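Local structure of hypothetical membrane spanning protein (Thermus thermophilus, 2VPZ) at residues Ala19-Leu24 against Ala58-Ile63; Gly29-Leu34 against Leu51-Leu56; Ser87-Gly92 against Leu128-Leu133; Val25-Gly30 against Leu157-Gly162; Trp78-Phe83 against Trp91-Leu96. The protein probably serves as the quinone-binding membrane subunit of a polysulfide reductase, handling the quinol oxidation that supplies electrons to the rest of the complex. All blocks are in the same frame, centred on the assembly; numbering follows the deposited sequence.

Interaction 1 of 5, residues Ala19-Leu24 against Ala58-Ile63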
# COMPACT_ATOMS: atom_id res chain seq x y z
N ALA C 19 -25.97 17.90 -25.99
CA ALA C 19 -25.15 19.11 -26.13
C ALA C 19 -26.00 20.24 -26.74
O ALA C 19 -25.81 21.43 -26.47
CB ALA C 19 -23.90 18.83 -27.01
N LEU C 20 -26.96 19.83 -27.58
CA LEU C 20 -27.95 20.70 -28.22
C LEU C 20 -28.84 21.23 -27.04
O LEU C 20 -29.07 22.44 -26.91
CB LEU C 20 -28.79 19.93 -29.26
CG LEU C 20 -29.47 20.62 -30.47
CD1 LEU C 20 -30.85 19.98 -30.77
CD2 LEU C 20 -29.60 22.14 -30.21
N HIS C 21 -29.33 20.34 -26.18
CA HIS C 21 -30.15 20.76 -25.03
C HIS C 21 -29.35 21.83 -24.25
O HIS C 21 -29.89 22.86 -23.81
CB HIS C 21 -30.51 19.58 -24.07
CG HIS C 21 -30.71 19.95 -22.64
ND1 HIS C 21 -31.92 19.88 -22.00
CD2 HIS C 21 -29.85 20.42 -21.74
CE1 HIS C 21 -31.80 20.31 -20.77
NE2 HIS C 21 -30.55 20.65 -20.59
N PHE C 22 -28.04 21.60 -24.08
CA PHE C 22 -27.18 22.54 -23.37
C PHE C 22 -27.10 23.95 -24.01
O PHE C 22 -27.11 24.93 -23.30
CB PHE C 22 -25.77 21.95 -23.16
CG PHE C 22 -25.54 21.32 -21.81
CD1 PHE C 22 -25.99 20.02 -21.53
CD2 PHE C 22 -24.90 22.04 -20.79
CE1 PHE C 22 -25.80 19.44 -20.26
CE2 PHE C 22 -24.69 21.49 -19.51
CZ PHE C 22 -25.15 20.18 -19.24
N VAL C 23 -27.04 24.04 -25.33
CA VAL C 23 -27.03 25.34 -25.99
C VAL C 23 -28.41 26.00 -25.81
O VAL C 23 -28.51 27.20 -25.54
CB VAL C 23 -26.72 25.23 -27.54
CG1 VAL C 23 -26.94 26.60 -28.24
CG2 VAL C 23 -25.28 24.73 -27.77
N LEU C 24 -29.47 25.21 -25.91
CA LEU C 24 -30.84 25.72 -25.82
C LEU C 24 -31.27 26.27 -24.43
O LEU C 24 -31.81 27.38 -24.36
CB LEU C 24 -31.86 24.70 -26.38
CG LEU C 24 -32.50 24.96 -27.77
CD1 LEU C 24 -31.41 25.34 -28.79
CD2 LEU C 24 -33.30 23.73 -28.26
N ALA C 58 -40.45 25.88 -23.77
CA ALA C 58 -41.23 24.78 -24.33
C ALA C 58 -40.35 23.91 -25.26
O ALA C 58 -40.33 22.67 -25.14
CB ALA C 58 -42.48 25.31 -25.10
N LEU C 59 -39.61 24.54 -26.17
CA LEU C 59 -38.70 23.86 -27.09
C LEU C 59 -37.62 23.08 -26.31
O LEU C 59 -37.22 21.98 -26.71
CB LEU C 59 -38.03 24.84 -28.10
CG LEU C 59 -36.89 24.37 -29.05
CD1 LEU C 59 -37.36 23.19 -29.92
CD2 LEU C 59 -36.38 25.54 -29.93
N ASP C 60 -37.16 23.60 -25.18
CA ASP C 60 -36.14 22.89 -24.39
C ASP C 60 -36.72 21.72 -23.58
O ASP C 60 -36.08 20.67 -23.48
CB ASP C 60 -35.31 23.82 -23.49
CG ASP C 60 -34.09 23.11 -22.85
OD1 ASP C 60 -33.59 22.13 -23.47
OD2 ASP C 60 -33.63 23.53 -21.76
N LEU C 61 -37.91 21.86 -22.99
CA LEU C 61 -38.51 20.72 -22.28
C LEU C 61 -38.89 19.62 -23.33
O LEU C 61 -38.75 18.42 -23.06
CB LEU C 61 -39.74 21.13 -21.42
CG LEU C 61 -39.54 22.07 -20.21
CD1 LEU C 61 -40.91 22.43 -19.58
CD2 LEU C 61 -38.61 21.42 -19.17
N PHE C 62 -39.34 20.02 -24.53
CA PHE C 62 -39.68 19.03 -25.57
C PHE C 62 -38.45 18.22 -26.01
O PHE C 62 -38.53 17.00 -26.14
CB PHE C 62 -40.38 19.68 -26.80
CG PHE C 62 -40.62 18.71 -27.97
CD1 PHE C 62 -41.72 17.83 -27.97
CD2 PHE C 62 -39.73 18.67 -29.05
CE1 PHE C 62 -41.92 16.91 -29.04
CE2 PHE C 62 -39.92 17.77 -30.12
CZ PHE C 62 -41.01 16.89 -30.12
N ILE C 63 -37.29 18.84 -26.24
CA ILE C 63 -36.14 18.01 -26.60
C ILE C 63 -35.44 17.28 -25.39
O ILE C 63 -34.66 16.36 -25.60
CB ILE C 63 -35.10 18.74 -27.62
CG1 ILE C 63 -33.85 19.21 -26.91
CG2 ILE C 63 -35.83 19.88 -28.36
CD1 ILE C 63 -32.58 19.23 -27.82

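Interaction 2 of 5, residues Gly29-Leu34 against Leu51-Leu56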
# COMPACT_ATOMS: atom_id res chain seq x y z
N GLY C 29 -33.08 30.29 -20.58
CA GLY C 29 -32.81 31.00 -19.34
C GLY C 29 -32.44 32.48 -19.40
O GLY C 29 -32.96 33.31 -18.64
N GLY C 30 -31.53 32.81 -20.31
CA GLY C 30 -31.11 34.17 -20.56
C GLY C 30 -32.18 35.04 -21.24
O GLY C 30 -32.18 36.26 -21.06
N VAL C 31 -33.08 34.47 -22.02
CA VAL C 31 -34.13 35.31 -22.61
C VAL C 31 -35.21 35.55 -21.51
O VAL C 31 -35.83 36.63 -21.46
CB VAL C 31 -34.72 34.71 -23.96
CG1 VAL C 31 -36.07 35.36 -24.32
CG2 VAL C 31 -33.71 34.95 -25.11
N ALA C 32 -35.40 34.59 -20.61
CA ALA C 32 -36.32 34.76 -19.48
C ALA C 32 -35.74 35.84 -18.51
O ALA C 32 -36.50 36.49 -17.79
CB ALA C 32 -36.52 33.41 -18.71
N LEU C 33 -34.41 36.04 -18.51
CA LEU C 33 -33.81 37.08 -17.65
C LEU C 33 -34.09 38.47 -18.30
O LEU C 33 -34.45 39.43 -17.60
CB LEU C 33 -32.26 36.89 -17.44
CG LEU C 33 -31.56 37.97 -16.57
CD1 LEU C 33 -31.94 37.79 -15.09
CD2 LEU C 33 -30.03 37.92 -16.73
N LEU C 34 -33.95 38.54 -19.62
CA LEU C 34 -34.24 39.74 -20.39
C LEU C 34 -35.72 40.15 -20.20
O LEU C 34 -36.01 41.32 -19.90
CB LEU C 34 -33.94 39.54 -21.88
CG LEU C 34 -32.44 39.39 -22.21
CD1 LEU C 34 -32.19 39.74 -23.69
CD2 LEU C 34 -31.60 40.31 -21.28
N LEU C 51 -43.06 36.10 -24.44
CA LEU C 51 -43.58 35.05 -25.33
C LEU C 51 -42.44 34.07 -25.73
O LEU C 51 -42.62 32.85 -25.65
CB LEU C 51 -44.26 35.60 -26.61
CG LEU C 51 -44.76 34.52 -27.60
CD1 LEU C 51 -45.89 33.66 -26.96
CD2 LEU C 51 -45.26 35.15 -28.91
N TYR C 52 -41.30 34.64 -26.13
CA TYR C 52 -40.04 33.98 -26.57
C TYR C 52 -39.37 33.09 -25.50
O TYR C 52 -38.87 31.97 -25.77
CB TYR C 52 -39.03 35.04 -26.98
CG TYR C 52 -39.32 36.00 -28.10
CD1 TYR C 52 -38.55 37.15 -28.24
CD2 TYR C 52 -40.29 35.75 -29.10
CE1 TYR C 52 -38.69 38.03 -29.30
CE2 TYR C 52 -40.46 36.63 -30.19
CZ TYR C 52 -39.65 37.78 -30.28
OH TYR C 52 -39.79 38.63 -31.35
N ALA C 53 -39.28 33.62 -24.29
CA ALA C 53 -38.69 32.88 -23.18
C ALA C 53 -39.63 31.69 -22.91
O ALA C 53 -39.16 30.61 -22.52
CB ALA C 53 -38.56 33.79 -21.91
N LEU C 54 -40.93 31.86 -23.15
CA LEU C 54 -41.90 30.76 -22.99
C LEU C 54 -41.70 29.71 -24.11
O LEU C 54 -41.78 28.50 -23.87
CB LEU C 54 -43.38 31.25 -23.02
CG LEU C 54 -43.97 32.18 -21.97
CD1 LEU C 54 -45.49 32.48 -22.24
CD2 LEU C 54 -43.78 31.58 -20.55
N MET C 55 -41.45 30.18 -25.33
CA MET C 55 -41.26 29.31 -26.48
C MET C 55 -39.99 28.47 -26.40
O MET C 55 -40.00 27.27 -26.71
CB MET C 55 -41.27 30.12 -27.79
CG MET C 55 -42.66 30.47 -28.35
SD MET C 55 -42.60 31.70 -29.69
CE MET C 55 -40.83 31.64 -30.14
N LEU C 56 -38.91 29.12 -26.00
CA LEU C 56 -37.61 28.48 -25.82
C LEU C 56 -37.66 27.54 -24.60
O LEU C 56 -36.92 26.55 -24.55
CB LEU C 56 -36.48 29.53 -25.69
CG LEU C 56 -36.22 30.38 -26.95
CD1 LEU C 56 -35.54 31.72 -26.60
CD2 LEU C 56 -35.38 29.57 -27.96

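Interaction 3 of 5, residues Ser87-Gly92 against Leu128-Leu133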
# COMPACT_ATOMS: atom_id res chain seq x y z
N SER C 87 -29.37 18.00 -5.95
CA SER C 87 -29.26 17.66 -7.37
C SER C 87 -29.42 18.79 -8.44
O SER C 87 -30.52 19.32 -8.57
CB SER C 87 -30.23 16.47 -7.68
OG SER C 87 -30.68 16.44 -9.01
N PRO C 88 -28.33 19.22 -9.15
CA PRO C 88 -28.59 20.25 -10.16
C PRO C 88 -29.75 20.07 -11.14
O PRO C 88 -30.45 21.05 -11.44
CB PRO C 88 -27.24 20.39 -10.87
CG PRO C 88 -26.20 19.97 -9.85
CD PRO C 88 -26.98 19.43 -8.61
N ILE C 89 -29.94 18.87 -11.65
CA ILE C 89 -31.01 18.59 -12.60
C ILE C 89 -32.39 18.77 -11.96
O ILE C 89 -33.36 19.11 -12.64
CB ILE C 89 -30.91 17.16 -13.25
CG1 ILE C 89 -29.59 16.99 -13.99
CG2 ILE C 89 -32.11 16.92 -14.23
CD1 ILE C 89 -29.58 17.52 -15.43
N TRP C 90 -32.48 18.56 -10.66
CA TRP C 90 -33.75 18.76 -9.96
C TRP C 90 -34.00 20.30 -9.91
O TRP C 90 -35.11 20.77 -10.23
CB TRP C 90 -33.70 18.15 -8.56
CG TRP C 90 -34.97 18.30 -7.81
CD1 TRP C 90 -36.06 17.44 -7.80
CD2 TRP C 90 -35.32 19.39 -6.94
NE1 TRP C 90 -37.04 17.95 -6.97
CE2 TRP C 90 -36.62 19.14 -6.44
CE3 TRP C 90 -34.65 20.56 -6.55
CZ2 TRP C 90 -37.27 20.02 -5.54
CZ3 TRP C 90 -35.29 21.45 -5.66
CH2 TRP C 90 -36.59 21.17 -5.17
N TRP C 91 -32.98 21.08 -9.54
CA TRP C 91 -33.10 22.54 -9.52
C TRP C 91 -33.54 23.01 -10.93
O TRP C 91 -34.53 23.73 -11.05
CB TRP C 91 -31.80 23.26 -9.11
CG TRP C 91 -31.61 23.27 -7.62
CD1 TRP C 91 -30.93 22.34 -6.87
CD2 TRP C 91 -32.20 24.19 -6.65
NE1 TRP C 91 -31.07 22.61 -5.53
CE2 TRP C 91 -31.84 23.74 -5.36
CE3 TRP C 91 -33.00 25.35 -6.76
CZ2 TRP C 91 -32.24 24.40 -4.17
CZ3 TRP C 91 -33.41 26.02 -5.56
CH2 TRP C 91 -33.02 25.53 -4.29
N GLY C 92 -32.85 22.56 -11.97
CA GLY C 92 -33.20 22.93 -13.32
C GLY C 92 -34.63 22.66 -13.78
O GLY C 92 -35.21 23.45 -14.54
N LEU C 128 -30.20 29.49 -15.29
CA LEU C 128 -28.91 29.98 -15.87
C LEU C 128 -27.72 29.37 -15.13
O LEU C 128 -26.60 29.28 -15.65
CB LEU C 128 -28.78 31.51 -15.75
CG LEU C 128 -29.32 32.46 -16.84
CD1 LEU C 128 -29.60 33.87 -16.28
CD2 LEU C 128 -28.35 32.53 -18.04
N SER C 129 -27.99 29.00 -13.89
CA SER C 129 -27.03 28.44 -12.94
C SER C 129 -26.89 26.91 -12.88
O SER C 129 -25.81 26.40 -12.58
CB SER C 129 -27.37 28.94 -11.51
OG SER C 129 -27.10 30.29 -11.29
N TYR C 130 -27.95 26.18 -13.16
CA TYR C 130 -27.91 24.72 -13.04
C TYR C 130 -27.04 23.91 -14.03
O TYR C 130 -26.46 22.88 -13.65
CB TYR C 130 -29.35 24.14 -12.91
CG TYR C 130 -29.90 23.44 -14.15
CD1 TYR C 130 -29.63 22.09 -14.41
CD2 TYR C 130 -30.70 24.14 -15.08
CE1 TYR C 130 -30.13 21.44 -15.57
CE2 TYR C 130 -31.21 23.50 -16.24
CZ TYR C 130 -30.92 22.15 -16.49
OH TYR C 130 -31.39 21.53 -17.62
N PRO C 131 -26.92 24.35 -15.31
CA PRO C 131 -26.07 23.61 -16.26
C PRO C 131 -24.57 23.48 -15.86
O PRO C 131 -24.02 22.37 -15.88
CB PRO C 131 -26.26 24.32 -17.59
CG PRO C 131 -27.62 24.96 -17.49
CD PRO C 131 -27.77 25.33 -16.02
N GLY C 132 -23.92 24.58 -15.53
CA GLY C 132 -22.52 24.57 -15.13
C GLY C 132 -22.30 23.72 -13.88
O GLY C 132 -21.24 23.09 -13.70
N LEU C 133 -23.29 23.70 -13.00
CA LEU C 133 -23.22 22.87 -11.78
C LEU C 133 -23.55 21.38 -12.08
O LEU C 133 -23.10 20.50 -11.35
CB LEU C 133 -24.11 23.44 -10.63
CG LEU C 133 -23.75 24.79 -9.97
CD1 LEU C 133 -24.74 25.12 -8.84
CD2 LEU C 133 -22.31 24.77 -9.42

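Interaction 4 of 5, residues Val25-Gly30 against Leu157-Gly162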
# COMPACT_ATOMS: atom_id res chain seq x y z
N VAL C 25 -31.04 25.51 -23.36
CA VAL C 25 -31.39 25.97 -22.01
C VAL C 25 -30.63 27.29 -21.66
O VAL C 25 -31.07 28.06 -20.78
CB VAL C 25 -31.11 24.84 -20.92
CG1 VAL C 25 -29.61 24.69 -20.67
CG2 VAL C 25 -31.86 25.15 -19.62
N GLY C 26 -29.51 27.57 -22.35
CA GLY C 26 -28.74 28.80 -22.19
C GLY C 26 -29.59 29.96 -22.70
O GLY C 26 -29.82 30.96 -22.00
N LEU C 27 -30.05 29.81 -23.94
CA LEU C 27 -30.96 30.71 -24.65
C LEU C 27 -32.25 30.89 -23.84
O LEU C 27 -32.69 32.02 -23.58
CB LEU C 27 -31.40 30.14 -25.98
CG LEU C 27 -30.76 30.75 -27.23
CD1 LEU C 27 -31.25 30.02 -28.49
CD2 LEU C 27 -31.08 32.25 -27.28
N ALA C 28 -32.87 29.77 -23.50
CA ALA C 28 -34.12 29.81 -22.76
C ALA C 28 -33.97 30.69 -21.49
O ALA C 28 -34.64 31.73 -21.39
CB ALA C 28 -34.58 28.36 -22.37
N GLY C 29 -33.08 30.29 -20.58
CA GLY C 29 -32.81 31.00 -19.34
C GLY C 29 -32.44 32.48 -19.40
O GLY C 29 -32.96 33.31 -18.64
N GLY C 30 -31.53 32.81 -20.31
CA GLY C 30 -31.11 34.17 -20.56
C GLY C 30 -32.18 35.04 -21.24
O GLY C 30 -32.18 36.26 -21.06
N LEU C 157 -25.79 34.17 -21.43
CA LEU C 157 -26.07 35.60 -21.60
C LEU C 157 -25.63 36.07 -23.00
O LEU C 157 -26.36 36.80 -23.67
CB LEU C 157 -25.43 36.43 -20.46
CG LEU C 157 -25.98 36.11 -19.05
CD1 LEU C 157 -25.16 36.81 -17.94
CD2 LEU C 157 -27.48 36.51 -18.99
N VAL C 158 -24.46 35.64 -23.47
CA VAL C 158 -24.03 36.00 -24.82
C VAL C 158 -25.08 35.44 -25.86
O VAL C 158 -25.36 36.10 -26.88
CB VAL C 158 -22.59 35.44 -25.11
CG1 VAL C 158 -22.14 35.84 -26.51
CG2 VAL C 158 -21.60 35.98 -24.04
N LEU C 159 -25.68 34.28 -25.60
CA LEU C 159 -26.72 33.70 -26.49
C LEU C 159 -28.01 34.56 -26.51
O LEU C 159 -28.53 34.87 -27.57
CB LEU C 159 -27.09 32.24 -26.14
CG LEU C 159 -26.02 31.15 -26.32
CD1 LEU C 159 -26.59 29.76 -26.01
CD2 LEU C 159 -25.46 31.20 -27.74
N ALA C 160 -28.53 34.91 -25.33
CA ALA C 160 -29.75 35.72 -25.26
C ALA C 160 -29.59 37.13 -25.88
O ALA C 160 -30.43 37.57 -26.69
CB ALA C 160 -30.27 35.83 -23.80
N LEU C 161 -28.52 37.84 -25.51
CA LEU C 161 -28.24 39.19 -26.01
C LEU C 161 -27.88 39.22 -27.52
O LEU C 161 -28.18 40.20 -28.23
CB LEU C 161 -27.14 39.88 -25.15
CG LEU C 161 -27.50 40.26 -23.69
CD1 LEU C 161 -26.24 40.62 -22.87
CD2 LEU C 161 -28.51 41.42 -23.68
N GLY C 162 -27.25 38.14 -27.98
CA GLY C 162 -26.90 37.99 -29.39
C GLY C 162 -28.17 37.86 -30.24
O GLY C 162 -28.23 38.38 -31.36

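Interaction 5 of 5, residues Trp78-Phe83 against Trp91-Leu96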
# COMPACT_ATOMS: atom_id res chain seq x y z
N TRP C 78 -41.96 12.04 -11.53
CA TRP C 78 -41.22 12.00 -10.24
C TRP C 78 -40.29 13.17 -9.97
O TRP C 78 -39.87 13.45 -8.84
CB TRP C 78 -40.50 10.67 -10.08
CG TRP C 78 -41.49 9.55 -10.04
CD1 TRP C 78 -41.84 8.71 -11.06
CD2 TRP C 78 -42.32 9.18 -8.91
NE1 TRP C 78 -42.82 7.85 -10.64
CE2 TRP C 78 -43.13 8.11 -9.33
CE3 TRP C 78 -42.44 9.65 -7.59
CZ2 TRP C 78 -44.06 7.48 -8.48
CZ3 TRP C 78 -43.38 9.03 -6.73
CH2 TRP C 78 -44.17 7.95 -7.19
N LEU C 79 -39.96 13.87 -11.04
CA LEU C 79 -39.14 15.08 -11.01
C LEU C 79 -39.88 16.14 -10.13
O LEU C 79 -39.27 16.96 -9.42
CB LEU C 79 -38.99 15.62 -12.44
CG LEU C 79 -37.63 16.09 -12.99
CD1 LEU C 79 -36.49 15.30 -12.32
CD2 LEU C 79 -37.60 15.93 -14.52
N PHE C 80 -41.21 16.08 -10.21
CA PHE C 80 -42.15 16.99 -9.57
C PHE C 80 -42.91 16.53 -8.33
O PHE C 80 -43.68 17.30 -7.77
CB PHE C 80 -43.10 17.49 -10.65
CG PHE C 80 -42.42 18.24 -11.75
CD1 PHE C 80 -42.39 17.75 -13.07
CD2 PHE C 80 -41.76 19.43 -11.46
CE1 PHE C 80 -41.68 18.45 -14.07
CE2 PHE C 80 -41.05 20.14 -12.43
CZ PHE C 80 -41.01 19.65 -13.74
N LEU C 81 -42.71 15.29 -7.91
CA LEU C 81 -43.38 14.78 -6.72
C LEU C 81 -42.37 14.51 -5.59
O LEU C 81 -42.68 13.80 -4.65
CB LEU C 81 -44.19 13.50 -7.02
CG LEU C 81 -45.21 13.48 -8.17
CD1 LEU C 81 -45.33 12.07 -8.78
CD2 LEU C 81 -46.58 14.00 -7.71
N SER C 82 -41.16 15.05 -5.69
CA SER C 82 -40.17 14.83 -4.65
C SER C 82 -39.28 16.06 -4.43
O SER C 82 -39.33 17.04 -5.18
CB SER C 82 -39.33 13.57 -4.94
OG SER C 82 -38.41 13.78 -5.99
N PHE C 83 -38.46 15.98 -3.38
CA PHE C 83 -37.57 17.06 -2.98
C PHE C 83 -36.08 16.61 -3.00
O PHE C 83 -35.66 15.89 -2.10
CB PHE C 83 -38.01 17.50 -1.58
CG PHE C 83 -37.30 18.70 -1.04
CD1 PHE C 83 -37.37 19.92 -1.70
CD2 PHE C 83 -36.55 18.60 0.14
CE1 PHE C 83 -36.69 21.05 -1.20
CE2 PHE C 83 -35.86 19.72 0.65
CZ PHE C 83 -35.94 20.95 -0.02
N TRP C 91 -32.98 21.08 -9.54
CA TRP C 91 -33.10 22.54 -9.52
C TRP C 91 -33.54 23.01 -10.93
O TRP C 91 -34.53 23.73 -11.05
CB TRP C 91 -31.80 23.26 -9.11
CG TRP C 91 -31.61 23.27 -7.62
CD1 TRP C 91 -30.93 22.34 -6.87
CD2 TRP C 91 -32.20 24.19 -6.65
NE1 TRP C 91 -31.07 22.61 -5.53
CE2 TRP C 91 -31.84 23.74 -5.36
CE3 TRP C 91 -33.00 25.35 -6.76
CZ2 TRP C 91 -32.24 24.40 -4.17
CZ3 TRP C 91 -33.41 26.02 -5.56
CH2 TRP C 91 -33.02 25.53 -4.29
N GLY C 92 -32.85 22.56 -11.97
CA GLY C 92 -33.20 22.93 -13.32
C GLY C 92 -34.63 22.66 -13.78
O GLY C 92 -35.21 23.45 -14.54
N ALA C 93 -35.22 21.56 -13.31
CA ALA C 93 -36.60 21.18 -13.65
C ALA C 93 -37.63 22.12 -13.03
O ALA C 93 -38.63 22.50 -13.67
CB ALA C 93 -36.89 19.71 -13.23
N TRP C 94 -37.39 22.50 -11.78
CA TRP C 94 -38.26 23.41 -11.07
C TRP C 94 -38.12 24.91 -11.51
O TRP C 94 -39.13 25.60 -11.59
CB TRP C 94 -38.08 23.21 -9.55
CG TRP C 94 -38.80 21.94 -9.03
CD1 TRP C 94 -38.33 20.65 -9.04
CD2 TRP C 94 -40.13 21.88 -8.46
NE1 TRP C 94 -39.28 19.80 -8.50
CE2 TRP C 94 -40.39 20.52 -8.15
CE3 TRP C 94 -41.12 22.84 -8.20
CZ2 TRP C 94 -41.60 20.10 -7.57
CZ3 TRP C 94 -42.34 22.42 -7.62
CH2 TRP C 94 -42.56 21.05 -7.31
N GLY C 95 -36.91 25.39 -11.84
CA GLY C 95 -36.70 26.76 -12.29
C GLY C 95 -37.39 27.12 -13.60
O GLY C 95 -38.13 28.13 -13.71
N LEU C 96 -37.14 26.29 -14.62
CA LEU C 96 -37.74 26.38 -15.98
C LEU C 96 -39.30 26.24 -15.83
O LEU C 96 -40.05 27.15 -16.19
CB LEU C 96 -37.18 25.27 -16.91
CG LEU C 96 -35.66 25.10 -17.21
CD1 LEU C 96 -35.28 23.63 -17.53
CD2 LEU C 96 -35.22 26.05 -18.35

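Interaction 1 of 5, residues Ala19-Leu24 against Ala58-Ile63
His21 faces Asp60, flanked by Leu20 on Ile63 and Leu24 on Leu59, in a mixed polar and apolar contact between the antiparallel membrane helices 16-41 and 46-65. The short segments run 9.8 Å apart at their axes, at a crossing angle of -162°, and that spacing is filled by side chains. With CG anti to the backbone N (chi1 -170°), Asp60 carries its carboxylate into the gap beside the His21 ring. Asp60 OD1 comes to 3.2 Å from His21 ND1, but the angle is too poor for a hydrogen bond; the ring and carboxylate planes are 53° apart and the oxygen approaches obliquely. Asp60 OD2, buried here, finds no partner in the model. Branched aliphatic chains suit the rest of the interface, since they fill the space beside this polar pair. Ile63 CD1 reaches across to Leu20 CD1 at 3.5 Å, the two chains meeting at about a right angle, and it also lies 3.8 Å from the backbone N of His21. One turn further along helix 16-41, Leu24 CD2 rests on Leu59 CG at 3.7 Å. His21 is a ubiquinone-binding residue, and the partner of its NE2 is Tyr130. On other sides of helix 16-41, Ala19 and Val23 pack against helix 227-245, while Phe22 lies on Pro131 and Leu135 of helix 117-136.

Interaction 2 of 5, residues Gly29-Leu34 against Leu51-Leu56
The CB of Ala53 is a small bump set into a shallow hollow on the backbone of Ala32, 3.4 Å from Ala32 CA and 3.5 Å from Ala32 N. The methyl of Ala32 lies beside it, with the two CB atoms 3.8 Å apart, so neither alanine holds the backbones off. Small residues suit this position: the axes of the two segments come to 8.3 Å. Val31 supplies the larger bump. Its CG1, anti to the backbone N (chi1 163°), fits against the turn at Ala53, 3.7 Å from Ala53 N, and also touches Tyr52 CB. This is the packing of a transmembrane helical hairpin, in which helices 16-41 and 46-65, joined by a short connection, lie antiparallel at a crossing angle of -161°. The second valine branch, CG2, meets the tip of Leu56: CD1 is 4.0 Å away, and the two side chains cross at about a right angle. Tyr52 contributes its CB; its ring leads away, and OH hydrogen-bonds Arg48 NH2. Val31 and Ala32 have further neighbours, Ala160 of helix 148-166 and Ser124 of helix 117-136.

Interaction 3 of 5, residues Ser87-Gly92 against Leu128-Leu133
Tyr130 projects from helix 117-136 onto the first turn of helix 88-107, where Pro88, Ile89 and Gly92 receive it. Its CB lies 3.6 Å from Pro88 O. From there a chi1 of 105°, off the staggered values, sends CG over Gly92. The ring then lies with one face on Gly92 CA, which sits 3.4 Å from the ring centroid and 18° off the normal, a CH-pi contact. CD2 is the ring atom nearest to that carbon; CE2, at 3.6 Å, and CZ also lie over it, and CE2 touches Val25 of helix 16-41. On the other branch, CD1 is 3.3 Å from Pro88 O, and CE1 meets Ile89 CD1 at 4.0 Å, at the ring edge. The tip, OH, makes a weak hydrogen bond to His21. Glycine suits position 92 because the bare CA lets an aromatic face lie on the helix. Proline suits position 88, just after N-cap Ser87: a first-turn N has no carbonyl one turn earlier to bond, so lacking an N-H costs nothing, and CG reaches Leu133 O at 3.5 Å. Other structures of this protein have quinones at Tyr130, ubiquinone-1 modelled as covalently attached; none is bound to this chain. Gly92 CA and Pro131 CG cover opposite ring faces, which would limit tilting, while Pro88 O lies by CB and CD1, leaving the phenol oxygen as the polar end facing the quinone-binding histidine.

Interaction 4 of 5, residues Val25-Gly30 against Leu157-Gly162
Leu27 and Leu159 cross at about a right angle where helix 16-41 passes over helix 148-166, beside a GxxxG pattern formed by Gly26 and Gly30. The two glycines lie one turn apart on the face turned to the partner, and the axes of the segments come within 7.7 Å at a crossing angle of -67°. Leu159 CD1 comes 4.0 Å from Leu27 N and reaches toward the bare backbone of Gly26. Leu27 answers from the other helix: CG lies 4.1 Å from Leu159 CB, and CD2 rests 3.7 Å from Leu159 O, so a methyl covers the carbonyl of the opposing helix. Leucine suits position 27, since its forked end lets one methyl lie on the opposite backbone while the branch point meets the other side chain. At the centre of the crossing only small residues fit, and there Gly30 faces Ala160. The surrounding bundle encloses the contact, with Leu159 also packing on Leu232 and Ala235 of helix 227-245, and Val25 and Ala28 turned toward helix 46-65. At the closest point Ala160 CB lies 3.3 Å from Gly30 C and 3.4 Å from Gly30 O, a methyl pressed onto a peptide group.

Interaction 5 of 5, residues Trp78-Phe83 against Trp91-Leu96
Leu79 O accepts a hydrogen bond from the indole of Trp94, NE1 to O 3.0 Å with an N-H...O angle of 144°, and this bond anchors the buried side of the contact. Beside it Leu79 CG packs on Ala93 CB at 3.7 Å; alanine, short enough for this face of the helix, lets the loop come close. The indole N-H approaches somewhat out of the carbonyl plane, and the oxygen lies near the edge of the indole, tilted from its plane. The arrangement is a loop turning back on the start of a transmembrane helix: residues 78-83 run just ahead of helix 88-107 and lie against its second turn. Trp94 suits the join, having a flat apolar surface and one donor. Phe80 lies on the surface side, yet its ring still touches closely, in a T-shaped pair with its edge toward the indole face, centroids 5.1 Å apart and planes at 64°. Phe80 CD2 is 3.7 Å from Trp94 CE2, and Phe80 CE2 approaches Ala93 O at 3.6 Å. The loose part is Ser82 O, 4.3 Å from Trp94 NE1, which instead accepts from Trp90 NE1, while Trp78 and Leu79 also touch a chain of another protein.

The quinone-binding residues join interactions 1 and 3: His21 NE2 of interaction 1 lies 3.2 Å from Tyr130 OH of interaction 3, although the centres of the two contacts are about 14 Å apart. Interactions 1 and 2 are two levels of one helical hairpin, with centres about 13 Å apart. Interactions 2 and 4 are about 8 Å from centre to centre, and successive residues of helix 16-41 serve their two partners: Gly26, Leu27 and Gly30 meet helix 148-166, Val31 and Ala32 helix 46-65. Interactions 3 and 5 share Trp91 and Gly92, and in interaction 5 the Ala93 side chain is about 7 Å from that of Tyr130. Val25 touches Tyr130, Pro131 and Leu96, connecting interaction 4 with interactions 3 and 5.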